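Local coordinates for protein DNA polymerase (PDB 5MDN) that probably catalyses template-directed DNA synthesis as a family B DNA polymerase, adding deoxyribonucleotides to a growing strand with release of diphosphate, at residues P693-A698 against T713-V717; D625-L629 against D674-W678; E175-P179 against K710-V714; G313-Y317 against P731-V735; V633-V638 against A754-I758. All blocks are in the same frame, centred on the assembly; numbering follows the deposited sequence.

Contact 1: P693-A698 against T713-V717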
# COMPACT_ATOMS: atom_id res chain seq x y z
N PRO A 693 28.11 12.59 -13.53
CA PRO A 693 27.82 12.02 -14.85
C PRO A 693 26.36 12.11 -15.20
O PRO A 693 26.01 12.06 -16.38
CB PRO A 693 28.26 10.56 -14.71
CG PRO A 693 28.11 10.26 -13.26
CD PRO A 693 28.29 11.55 -12.50
N HIS A 694 25.50 12.22 -14.18
CA HIS A 694 24.07 12.36 -14.39
C HIS A 694 23.75 13.61 -15.20
O HIS A 694 22.88 13.58 -16.08
CB HIS A 694 23.38 12.39 -13.03
CG HIS A 694 21.90 12.58 -13.09
ND1 HIS A 694 21.12 12.06 -14.10
CD2 HIS A 694 21.05 13.22 -12.25
CE1 HIS A 694 19.86 12.38 -13.89
NE2 HIS A 694 19.79 13.08 -12.77
N VAL A 695 24.44 14.72 -14.92
CA VAL A 695 24.19 15.95 -15.66
C VAL A 695 24.98 16.00 -16.97
O VAL A 695 24.52 16.58 -17.96
CB VAL A 695 24.48 17.18 -14.77
CG1 VAL A 695 23.82 17.01 -13.41
CG2 VAL A 695 25.98 17.42 -14.62
N HIS A 696 26.18 15.41 -17.00
CA HIS A 696 27.01 15.47 -18.20
C HIS A 696 26.42 14.63 -19.32
O HIS A 696 26.44 15.03 -20.49
CB HIS A 696 28.44 15.04 -17.87
CG HIS A 696 29.24 14.65 -19.08
ND1 HIS A 696 29.41 13.33 -19.46
CD2 HIS A 696 29.92 15.39 -19.98
CE1 HIS A 696 30.16 13.29 -20.55
NE2 HIS A 696 30.49 14.53 -20.88
N ALA A 697 25.91 13.44 -18.99
CA ALA A 697 25.18 12.65 -19.98
C ALA A 697 23.93 13.39 -20.44
O ALA A 697 23.55 13.30 -21.62
CB ALA A 697 24.82 11.28 -19.40
N ALA A 698 23.29 14.12 -19.53
CA ALA A 698 22.17 15.00 -19.85
C ALA A 698 22.63 16.34 -20.42
O ALA A 698 21.87 17.31 -20.36
CB ALA A 698 21.30 15.21 -18.61
N THR A 713 14.17 9.96 -17.72
CA THR A 713 15.27 9.12 -17.29
C THR A 713 16.34 9.12 -18.38
O THR A 713 16.03 9.05 -19.57
CB THR A 713 14.79 7.69 -17.02
OG1 THR A 713 14.17 7.16 -18.19
CG2 THR A 713 13.79 7.67 -15.88
N VAL A 714 17.61 9.22 -17.96
CA VAL A 714 18.69 9.47 -18.90
C VAL A 714 19.32 8.18 -19.41
O VAL A 714 19.31 7.91 -20.61
CB VAL A 714 19.72 10.45 -18.29
CG1 VAL A 714 20.34 9.90 -17.00
CG2 VAL A 714 20.81 10.77 -19.31
N GLY A 715 19.87 7.36 -18.51
CA GLY A 715 20.52 6.13 -18.91
C GLY A 715 21.85 6.37 -19.59
O GLY A 715 21.89 6.68 -20.78
N TYR A 716 22.95 6.24 -18.84
CA TYR A 716 24.27 6.55 -19.37
C TYR A 716 25.24 5.39 -19.14
O TYR A 716 25.06 4.57 -18.23
CB TYR A 716 24.82 7.84 -18.75
CG TYR A 716 25.04 7.79 -17.25
CD1 TYR A 716 26.22 7.29 -16.71
CD2 TYR A 716 24.06 8.24 -16.38
CE1 TYR A 716 26.41 7.26 -15.34
CE2 TYR A 716 24.24 8.21 -15.01
CZ TYR A 716 25.42 7.71 -14.49
OH TYR A 716 25.62 7.68 -13.13
N VAL A 717 26.27 5.35 -19.98
CA VAL A 717 27.35 4.37 -19.87
C VAL A 717 28.68 5.11 -19.93
O VAL A 717 28.87 6.01 -20.75
CB VAL A 717 27.27 3.31 -20.99
CG1 VAL A 717 28.39 2.29 -20.85
CG2 VAL A 717 25.92 2.62 -20.98
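One face of the Tyr716 ring is approached by Pro693. Its CB stands 4.3 Å from the Tyr716 ring centroid and 29° off the ring normal, an off-centre CH-pi contact. Pro693 O lies over the same face, displaced toward the rim. That oxygen is already engaged, since Ala697 N donates to Pro693 O at 3.0 Å within the helix. The phenol end of the ring is met by the proline as well, with Pro693 CG 3.6 Å from Tyr716 OH. The second flat group, the imidazole of His694, is met at its edge and in its plane: Val714 CG1 comes to 3.7 Å from His694 ND1. A trans first torsion (chi1 178°) sets this imidazole on the carbonyl side of its own CA, where it can reach the valine.

At the other end of the tyrosine side chain, Ala697 presents its methyl to Tyr716 and Val714. Ala697 CB is 3.5 Å from Tyr716 CB and 4.0 Å from Val714 CG2, while its approach to the tyrosine ring itself is oblique. No hydrogen bond joins the segments, so shape and apolar contact hold them together.

The short helix 693-697 therefore lies against the start of strand 716-718, which forms an antiparallel hairpin with strand 729-731. Ala729 on that second strand touches Pro693, Ala697 and Tyr716, and His694 also rests on Lys679 and Leu681 of the preceding loop.

Contact 2: D625-L629 against D674-W678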
# COMPACT_ATOMS: atom_id res chain seq x y z
N ASP A 625 22.20 4.12 -7.03
CA ASP A 625 22.46 4.58 -8.39
C ASP A 625 23.41 3.63 -9.10
O ASP A 625 24.36 4.05 -9.75
CB ASP A 625 23.01 6.01 -8.38
CG ASP A 625 24.29 6.13 -7.58
OD1 ASP A 625 24.57 5.23 -6.77
OD2 ASP A 625 25.02 7.14 -7.76
N TRP A 626 23.15 2.33 -8.97
CA TRP A 626 23.95 1.32 -9.63
C TRP A 626 23.42 1.02 -11.02
O TRP A 626 22.33 1.45 -11.41
CB TRP A 626 24.01 0.02 -8.84
CG TRP A 626 24.74 0.10 -7.55
CD1 TRP A 626 25.67 1.03 -7.18
CD2 TRP A 626 24.68 -0.87 -6.51
NE1 TRP A 626 26.15 0.73 -5.92
CE2 TRP A 626 25.56 -0.44 -5.49
CE3 TRP A 626 23.96 -2.05 -6.31
CZ2 TRP A 626 25.74 -1.15 -4.31
CZ3 TRP A 626 24.14 -2.75 -5.14
CH2 TRP A 626 25.02 -2.30 -4.14
N CYS A 627 24.23 0.30 -11.79
CA CYS A 627 23.77 -0.30 -13.03
C CYS A 627 23.10 -1.64 -12.74
O CYS A 627 23.17 -2.18 -11.64
CB CYS A 627 24.94 -0.49 -14.00
SG CYS A 627 26.20 -1.66 -13.42
N GLU A 628 22.43 -2.19 -13.77
CA GLU A 628 21.70 -3.43 -13.58
C GLU A 628 22.62 -4.64 -13.48
O GLU A 628 22.18 -5.70 -13.00
CB GLU A 628 20.69 -3.63 -14.71
CG GLU A 628 19.65 -2.53 -14.80
CD GLU A 628 18.78 -2.45 -13.55
OE1 GLU A 628 18.43 -3.52 -13.01
OE2 GLU A 628 18.46 -1.33 -13.11
N LEU A 629 23.88 -4.52 -13.90
CA LEU A 629 24.84 -5.59 -13.64
C LEU A 629 25.23 -5.63 -12.17
O LEU A 629 25.38 -6.72 -11.60
CB LEU A 629 26.07 -5.41 -14.53
CG LEU A 629 27.19 -6.43 -14.33
CD1 LEU A 629 26.67 -7.84 -14.56
CD2 LEU A 629 28.37 -6.14 -15.24
N ASP A 674 23.07 -4.34 -19.59
CA ASP A 674 23.43 -4.50 -18.18
C ASP A 674 24.34 -3.39 -17.68
O ASP A 674 24.51 -3.25 -16.46
CB ASP A 674 24.10 -5.86 -17.97
CG ASP A 674 23.21 -7.01 -18.41
OD1 ASP A 674 22.02 -7.02 -18.04
OD2 ASP A 674 23.71 -7.92 -19.11
N LEU A 675 24.94 -2.60 -18.57
CA LEU A 675 25.86 -1.55 -18.18
C LEU A 675 25.21 -0.18 -18.03
O LEU A 675 25.86 0.75 -17.54
CB LEU A 675 27.01 -1.45 -19.19
CG LEU A 675 27.86 -2.71 -19.38
CD1 LEU A 675 29.11 -2.39 -20.18
CD2 LEU A 675 28.22 -3.34 -18.04
N ILE A 676 23.94 -0.02 -18.43
CA ILE A 676 23.28 1.28 -18.34
C ILE A 676 22.98 1.62 -16.88
O ILE A 676 22.55 0.76 -16.10
CB ILE A 676 22.01 1.31 -19.20
CG1 ILE A 676 22.35 1.49 -20.68
CG2 ILE A 676 21.05 2.40 -18.75
CD1 ILE A 676 22.78 0.26 -21.40
N ILE A 677 23.20 2.88 -16.52
CA ILE A 677 22.94 3.40 -15.18
C ILE A 677 21.80 4.41 -15.29
O ILE A 677 21.91 5.41 -16.01
CB ILE A 677 24.19 4.05 -14.58
CG1 ILE A 677 25.37 3.08 -14.63
CG2 ILE A 677 23.92 4.50 -13.15
CD1 ILE A 677 26.70 3.70 -14.28
N TRP A 678 20.70 4.15 -14.58
CA TRP A 678 19.52 5.00 -14.66
C TRP A 678 19.54 6.10 -13.60
O TRP A 678 20.05 5.92 -12.49
CB TRP A 678 18.22 4.21 -14.47
CG TRP A 678 17.97 3.08 -15.41
CD1 TRP A 678 17.91 1.75 -15.08
CD2 TRP A 678 17.76 3.15 -16.82
NE1 TRP A 678 17.66 1.00 -16.20
CE2 TRP A 678 17.57 1.84 -17.29
CE3 TRP A 678 17.72 4.21 -17.74
CZ2 TRP A 678 17.34 1.54 -18.63
CZ3 TRP A 678 17.49 3.91 -19.07
CH2 TRP A 678 17.30 2.59 -19.50
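Cys627, the N-cap residue of helix 628-643, packs with the helix's first turn against the irregular chain 674-678, which runs nearly antiparallel to it (end-to-end directions 169° apart). The one hydrogen bond across the contact goes from Leu629 N to Asp674 O, 2.9 Å long and bent to 133° at the hydrogen. The donor lies in the carbonyl plane, on a lone pair of Asp674 O.

Cys627 packs beside this bond. Its CB is 3.4 Å from Ile676 O and 3.7 Å from Ile677 CG1, while SG caps a backbone N of the helix just past Leu629. Ile677 also sends its other branch across, CG2 lying 3.5 Å from Asp625 O. The ends of Leu629 and Leu675 lie side by side, pointing the same way, with their CD2 atoms 4.0 Å apart. Glu628 folds at its second torsion (chi2 -63°), which brings OE2 to the edge of the indole, 3.7 Å from Trp678 CD1.

A side chain at the N-cap position holding a first-turn backbone N is the N-cap motif; here the loop carbonyl of Asp674 takes a further first-turn N-H, in the C-terminal region that probably forms the thumb, as in other family B polymerases.

Contact 3: E175-P179 against K710-V714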
# COMPACT_ATOMS: atom_id res chain seq x y z
N GLU A 175 10.72 5.68 -27.48
CA GLU A 175 12.02 5.72 -28.16
C GLU A 175 12.97 6.70 -27.48
O GLU A 175 14.16 6.40 -27.30
CB GLU A 175 11.85 6.11 -29.63
CG GLU A 175 13.15 6.14 -30.42
CD GLU A 175 12.99 6.72 -31.82
OE1 GLU A 175 11.87 6.66 -32.36
OE2 GLU A 175 13.98 7.24 -32.36
N ARG A 176 12.46 7.87 -27.10
CA ARG A 176 13.19 8.80 -26.25
C ARG A 176 12.79 8.58 -24.79
O ARG A 176 11.70 8.99 -24.37
CB ARG A 176 12.91 10.24 -26.70
CG ARG A 176 11.44 10.51 -27.02
CD ARG A 176 11.27 11.75 -27.89
NE ARG A 176 10.12 12.53 -27.47
CZ ARG A 176 8.89 12.38 -27.96
NH1 ARG A 176 8.66 11.47 -28.89
NH2 ARG A 176 7.91 13.15 -27.52
N GLY A 177 13.68 7.94 -24.03
CA GLY A 177 13.52 7.63 -22.62
C GLY A 177 12.12 7.55 -22.06
O GLY A 177 11.37 6.62 -22.36
N SER A 178 11.76 8.53 -21.23
CA SER A 178 10.42 8.58 -20.66
C SER A 178 9.45 9.14 -21.68
O SER A 178 9.66 10.25 -22.19
CB SER A 178 10.41 9.44 -19.40
OG SER A 178 11.36 8.97 -18.45
N PRO A 179 8.38 8.43 -22.02
CA PRO A 179 7.51 8.86 -23.13
C PRO A 179 6.69 10.09 -22.77
O PRO A 179 6.56 10.48 -21.61
CB PRO A 179 6.62 7.64 -23.37
CG PRO A 179 6.58 6.94 -22.06
CD PRO A 179 7.91 7.18 -21.40
N LYS A 710 11.36 17.98 -17.32
CA LYS A 710 11.06 17.28 -16.08
C LYS A 710 10.47 15.90 -16.35
O LYS A 710 9.72 15.71 -17.31
CB LYS A 710 10.06 18.09 -15.25
CG LYS A 710 10.62 19.30 -14.57
CD LYS A 710 9.48 20.05 -13.89
CE LYS A 710 9.91 21.40 -13.35
NZ LYS A 710 11.13 21.30 -12.50
N GLY A 711 10.82 14.95 -15.50
CA GLY A 711 10.37 13.58 -15.69
C GLY A 711 10.96 12.93 -16.92
O GLY A 711 10.24 12.69 -17.90
N THR A 712 12.25 12.64 -16.89
CA THR A 712 12.93 12.02 -18.03
C THR A 712 14.15 11.27 -17.51
O THR A 712 15.05 11.88 -16.92
CB THR A 712 13.35 13.07 -19.06
OG1 THR A 712 13.37 14.38 -18.46
CG2 THR A 712 12.39 13.08 -20.24
N THR A 713 14.17 9.96 -17.72
CA THR A 713 15.27 9.12 -17.29
C THR A 713 16.34 9.12 -18.38
O THR A 713 16.03 9.05 -19.57
CB THR A 713 14.79 7.69 -17.02
OG1 THR A 713 14.17 7.16 -18.19
CG2 THR A 713 13.79 7.67 -15.88
N VAL A 714 17.61 9.22 -17.96
CA VAL A 714 18.69 9.47 -18.90
C VAL A 714 19.32 8.18 -19.41
O VAL A 714 19.31 7.91 -20.61
CB VAL A 714 19.72 10.45 -18.29
CG1 VAL A 714 20.34 9.90 -17.00
CG2 VAL A 714 20.81 10.77 -19.31
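Ser178 and Thr713 supply the polar part of this contact. The backbone N of Thr713 donates to Ser178 OG over 3.1 Å, with an N-H...O angle of 155°. With chi1 at -56°, the serine hydroxyl sits beside its own backbone N and opposite its carbonyl carbon, which turns it to the incoming N-H. The side chain of Thr713 gathers round the same oxygen: its OG1 is 3.4 Å from Ser178 OG.

Van der Waals contacts make up the remainder. Ser178 CB rests 3.6 Å from Gly711 O, and Ser178 OG passes 3.5 Å from Thr712 CA. On the neighbouring residue, Gly177 CA lies 4.2 Å from Thr713 O. Ser178 thus lies across the backbone of 711-713, and little area is buried in all.

The 175-179 loop follows strand 165-172 of the exonuclease sheet. Arg176 forms a salt bridge with Asp184, and Pro179 packs on Phe235 and Tyr239 of helix 232-247. With its other half in the loop before strand 716-718, the contact is a small surface bridge between the RNase H-like exonuclease fold and the C-terminal, probably thumb, region of a family B polymerase.

Contact 4: G313-Y317 against P731-V735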
# COMPACT_ATOMS: atom_id res chain seq x y z
N GLY A 313 12.73 -3.29 -20.62
CA GLY A 313 11.63 -2.36 -20.81
C GLY A 313 11.98 -1.10 -21.58
O GLY A 313 11.14 -0.56 -22.30
N HIS A 314 13.20 -0.61 -21.42
CA HIS A 314 13.61 0.60 -22.12
C HIS A 314 13.72 0.43 -23.63
O HIS A 314 14.04 1.42 -24.32
CB HIS A 314 14.95 1.10 -21.56
CG HIS A 314 16.10 0.18 -21.82
ND1 HIS A 314 17.11 0.48 -22.71
CD2 HIS A 314 16.41 -1.04 -21.30
CE1 HIS A 314 17.98 -0.51 -22.73
NE2 HIS A 314 17.58 -1.44 -21.89
N LYS A 315 13.48 -0.76 -24.17
CA LYS A 315 13.58 -1.01 -25.61
C LYS A 315 12.32 -1.68 -26.15
O LYS A 315 12.38 -2.72 -26.81
CB LYS A 315 14.80 -1.86 -25.94
CG LYS A 315 16.12 -1.29 -25.45
CD LYS A 315 17.29 -2.15 -25.90
CE LYS A 315 18.24 -1.37 -26.79
NZ LYS A 315 19.40 -2.19 -27.23
N VAL A 316 11.15 -1.10 -25.87
CA VAL A 316 9.95 -1.61 -26.54
C VAL A 316 9.82 -1.02 -27.94
O VAL A 316 9.23 -1.64 -28.82
CB VAL A 316 8.68 -1.36 -25.70
CG1 VAL A 316 8.95 -1.61 -24.23
CG2 VAL A 316 8.14 0.03 -25.94
N TYR A 317 10.35 0.19 -28.15
CA TYR A 317 10.37 0.76 -29.50
C TYR A 317 11.18 -0.13 -30.44
O TYR A 317 10.79 -0.35 -31.59
CB TYR A 317 10.94 2.18 -29.47
CG TYR A 317 12.44 2.26 -29.31
CD1 TYR A 317 13.03 2.21 -28.05
CD2 TYR A 317 13.27 2.40 -30.42
CE1 TYR A 317 14.41 2.28 -27.91
CE2 TYR A 317 14.64 2.47 -30.28
CZ TYR A 317 15.21 2.41 -29.02
OH TYR A 317 16.58 2.48 -28.88
N PRO A 731 25.43 8.58 -23.37
CA PRO A 731 24.13 7.90 -23.43
C PRO A 731 24.22 6.63 -24.26
O PRO A 731 25.03 6.51 -25.19
CB PRO A 731 23.21 8.94 -24.08
CG PRO A 731 23.89 10.25 -23.85
CD PRO A 731 25.36 9.98 -23.83
N TYR A 732 23.36 5.66 -23.92
CA TYR A 732 23.50 4.30 -24.44
C TYR A 732 23.12 4.17 -25.91
O TYR A 732 23.39 3.12 -26.50
CB TYR A 732 22.66 3.34 -23.61
CG TYR A 732 21.18 3.32 -23.96
CD1 TYR A 732 20.31 4.27 -23.44
CD2 TYR A 732 20.66 2.34 -24.79
CE1 TYR A 732 18.97 4.25 -23.75
CE2 TYR A 732 19.31 2.31 -25.11
CZ TYR A 732 18.47 3.27 -24.58
OH TYR A 732 17.13 3.25 -24.89
N ILE A 733 22.52 5.20 -26.52
CA ILE A 733 22.17 5.13 -27.94
C ILE A 733 23.30 5.64 -28.82
O ILE A 733 23.26 5.44 -30.04
CB ILE A 733 20.87 5.91 -28.20
CG1 ILE A 733 20.32 5.61 -29.60
CG2 ILE A 733 21.09 7.41 -28.02
CD1 ILE A 733 20.16 4.13 -29.89
N PHE A 734 24.33 6.25 -28.24
CA PHE A 734 25.39 6.87 -29.01
C PHE A 734 26.66 6.03 -29.07
O PHE A 734 27.66 6.48 -29.64
CB PHE A 734 25.68 8.26 -28.44
CG PHE A 734 24.48 9.17 -28.46
CD1 PHE A 734 23.74 9.33 -29.63
CD2 PHE A 734 24.07 9.83 -27.31
CE1 PHE A 734 22.63 10.15 -29.65
CE2 PHE A 734 22.96 10.65 -27.32
CZ PHE A 734 22.24 10.81 -28.50
N VAL A 735 26.65 4.83 -28.48
CA VAL A 735 27.74 3.89 -28.70
C VAL A 735 27.40 3.16 -29.99
O VAL A 735 26.66 2.17 -29.99
CB VAL A 735 27.91 2.92 -27.51
CG1 VAL A 735 29.04 1.94 -27.78
CG2 VAL A 735 28.17 3.70 -26.23
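Tyr732 buries more area here than any other residue, and its ring is what His314 meets. The imidazole directs its edge at the phenol face in an offset edge-to-face pair: the ring centroids are 5.2 Å apart and the planes 77° from each other. The two side chains come from opposite directions, and the overlap falls toward the phenol end, with His314 ND1 3.6 Å from Tyr732 CZ and 3.5 Å from Tyr732 OH. Further round the imidazole, His314 CE1 lies 3.9 Å from Tyr732 CE2. No hydrogen bond is formed across the contact, so the ring pair is its main directed interaction. Lys315 CG lies over one imidazole face, toward its rim.

Tyr317 is the third main contributor. It too comes from the opposite direction, and Tyr732 OH lies near the plane of its ring at the edge, 4.1 Å from Tyr317 OH. The same Tyr317 OH is 4.1 Å from Ile733 CD1, whose side chain crosses that of the tyrosine at a slant. Lys315 adds an aliphatic touch at the phenol edge, its CE being 4.2 Å from Tyr732 CE2.

His314 also pairs edge-to-face with Trp678, while Tyr732 leans on Ile676. Tyr732 and Ile733 are the two central residues of a type I beta turn from Pro731 to Phe734, closed by a bond from Phe734 N to Pro731 O. This edge-to-face aromatic contact at the surface joins a type I turn of the C-terminal region to residues 314-317, at and before the weakly bonded helix about 316-320, more than 400 residues earlier in the chain.

Contact 5: V633-V638 against A754-I758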
# COMPACT_ATOMS: atom_id res chain seq x y z
N VAL A 633 24.84 -8.81 -9.63
CA VAL A 633 25.91 -9.35 -8.79
C VAL A 633 25.68 -9.10 -7.31
O VAL A 633 26.34 -9.73 -6.48
CB VAL A 633 27.29 -8.84 -9.23
CG1 VAL A 633 27.58 -9.28 -10.66
CG2 VAL A 633 27.40 -7.34 -9.07
N GLN A 634 24.78 -8.18 -6.93
CA GLN A 634 24.40 -8.09 -5.53
C GLN A 634 23.54 -9.27 -5.13
O GLN A 634 23.74 -9.88 -4.07
CB GLN A 634 23.64 -6.80 -5.23
CG GLN A 634 23.74 -6.41 -3.76
CD GLN A 634 22.99 -5.13 -3.44
OE1 GLN A 634 22.07 -4.73 -4.16
NE2 GLN A 634 23.38 -4.48 -2.36
N LEU A 635 22.57 -9.62 -5.97
CA LEU A 635 22.01 -10.96 -5.96
C LEU A 635 23.11 -11.94 -6.37
O LEU A 635 24.26 -11.54 -6.52
CB LEU A 635 20.79 -11.06 -6.89
CG LEU A 635 19.42 -10.62 -6.34
CD1 LEU A 635 19.42 -9.14 -5.97
CD2 LEU A 635 18.33 -10.90 -7.36
N ASN A 636 22.79 -13.22 -6.52
CA ASN A 636 23.80 -14.24 -6.80
C ASN A 636 24.78 -14.34 -5.63
O ASN A 636 24.88 -15.40 -5.00
CB ASN A 636 24.56 -13.94 -8.10
CG ASN A 636 23.93 -14.60 -9.31
OD1 ASN A 636 24.25 -15.74 -9.65
ND2 ASN A 636 23.04 -13.88 -9.98
N VAL A 637 25.50 -13.25 -5.34
CA VAL A 637 26.37 -13.21 -4.16
C VAL A 637 25.57 -13.55 -2.90
O VAL A 637 25.97 -14.40 -2.10
CB VAL A 637 27.05 -11.83 -4.03
CG1 VAL A 637 27.51 -11.59 -2.60
CG2 VAL A 637 28.24 -11.74 -4.98
N VAL A 638 24.43 -12.88 -2.71
CA VAL A 638 23.54 -13.23 -1.61
C VAL A 638 23.09 -14.68 -1.74
O VAL A 638 23.08 -15.44 -0.76
CB VAL A 638 22.35 -12.26 -1.55
CG1 VAL A 638 21.27 -12.80 -0.63
CG2 VAL A 638 22.81 -10.88 -1.09
N ALA A 754 29.52 -3.70 -4.95
CA ALA A 754 28.23 -4.35 -4.77
C ALA A 754 28.40 -5.68 -4.05
O ALA A 754 27.63 -6.01 -3.15
CB ALA A 754 27.54 -4.55 -6.12
N ALA A 755 29.42 -6.46 -4.44
CA ALA A 755 29.75 -7.67 -3.69
C ALA A 755 30.29 -7.33 -2.31
O ALA A 755 30.07 -8.09 -1.36
CB ALA A 755 30.76 -8.51 -4.47
N LEU A 756 31.00 -6.21 -2.18
CA LEU A 756 31.51 -5.79 -0.88
C LEU A 756 30.44 -5.21 0.03
O LEU A 756 30.71 -5.01 1.21
CB LEU A 756 32.63 -4.75 -1.05
CG LEU A 756 33.94 -5.22 -1.66
CD1 LEU A 756 35.02 -4.19 -1.40
CD2 LEU A 756 34.35 -6.58 -1.10
N ARG A 757 29.23 -4.93 -0.48
CA ARG A 757 28.17 -4.60 0.46
C ARG A 757 27.71 -5.82 1.25
O ARG A 757 27.02 -5.66 2.26
CB ARG A 757 26.99 -3.94 -0.25
CG ARG A 757 26.11 -3.15 0.71
CD ARG A 757 24.86 -2.56 0.08
NE ARG A 757 24.05 -1.91 1.10
CZ ARG A 757 22.92 -1.26 0.87
NH1 ARG A 757 22.44 -1.16 -0.36
NH2 ARG A 757 22.26 -0.70 1.88
N ILE A 758 28.10 -7.01 0.81
CA ILE A 758 28.00 -8.20 1.65
C ILE A 758 29.42 -8.69 1.86
O ILE A 758 29.83 -9.72 1.31
CB ILE A 758 27.10 -9.29 1.03
CG1 ILE A 758 25.76 -8.70 0.61
CG2 ILE A 758 26.88 -10.40 2.04
CD1 ILE A 758 25.69 -8.32 -0.85
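Ala754 begins the contact by meeting two neighbouring residues of helix 628-643. Its CB methyl lies 4.1 Å from Val633 CG2, and its carbonyl O is 4.0 Å from Gln634 CG. The backbones come close at this point, the CA atoms of Gln634 and Ala754 being 5.4 Å apart, as the small alanine permits. Ala755 then continues the apolar seam, its CB lying 4.1 Å from Val637 CG2.

Arg757, exposed to solvent, follows. Its extended chain slants past the Gln634 amide, bringing Arg757 CD to 3.4 Å from Gln634 NE2, with amide and guanidinium planes 32° apart. This is an oblique van der Waals crossing; no hydrogen bond links the segments, and Gln634 OE1 has a weak bond to Lys289 instead. An extended chain beyond CG (chi2 180°) carries the glutamine amide out to this position.

Ile758 closes the walk and inserts its end among three partners. CD1 is 3.9 Å from Val638 CG2, 4.0 Å from Gln634 CG and 4.1 Å from Val637 CG1. The isoleucine side chain crosses those of Gln634 and Val638 at roughly right angles but slides past Val637 in the opposite sense.

The end of helix 743-756 and the residues after it thus pack on helix 628-643, Gln634 facing Ala754 and Val638 facing Ile758. Helix 647-666 touches both, with Tyr657 on Val633 and Val637 and Val658 on Ala755, while Trp626 packs on Gln634 and Ala754.

Contacts 1 to 4 lie on the same side of the chain's centre and form a continuous patch, with centres 11 to 16 Å apart. Contact 5 stands off, 14 Å from contact 2 and 25 to 29 Å from the others, joined to contact 2 through helix 628-643 and Trp626. Contacts 1 and 2 meet where Tyr716 O probably accepts from Ile677 N, and contacts 1 and 3 share Thr713 and Val714. Along the chain, contact 2 closes before contact 1 opens, and contact 4 encloses both. Contacts 3 and 4, spanning 531 and 414 residues, touch through Glu175 and Tyr317, tying early parts of the chain to its C-terminal region.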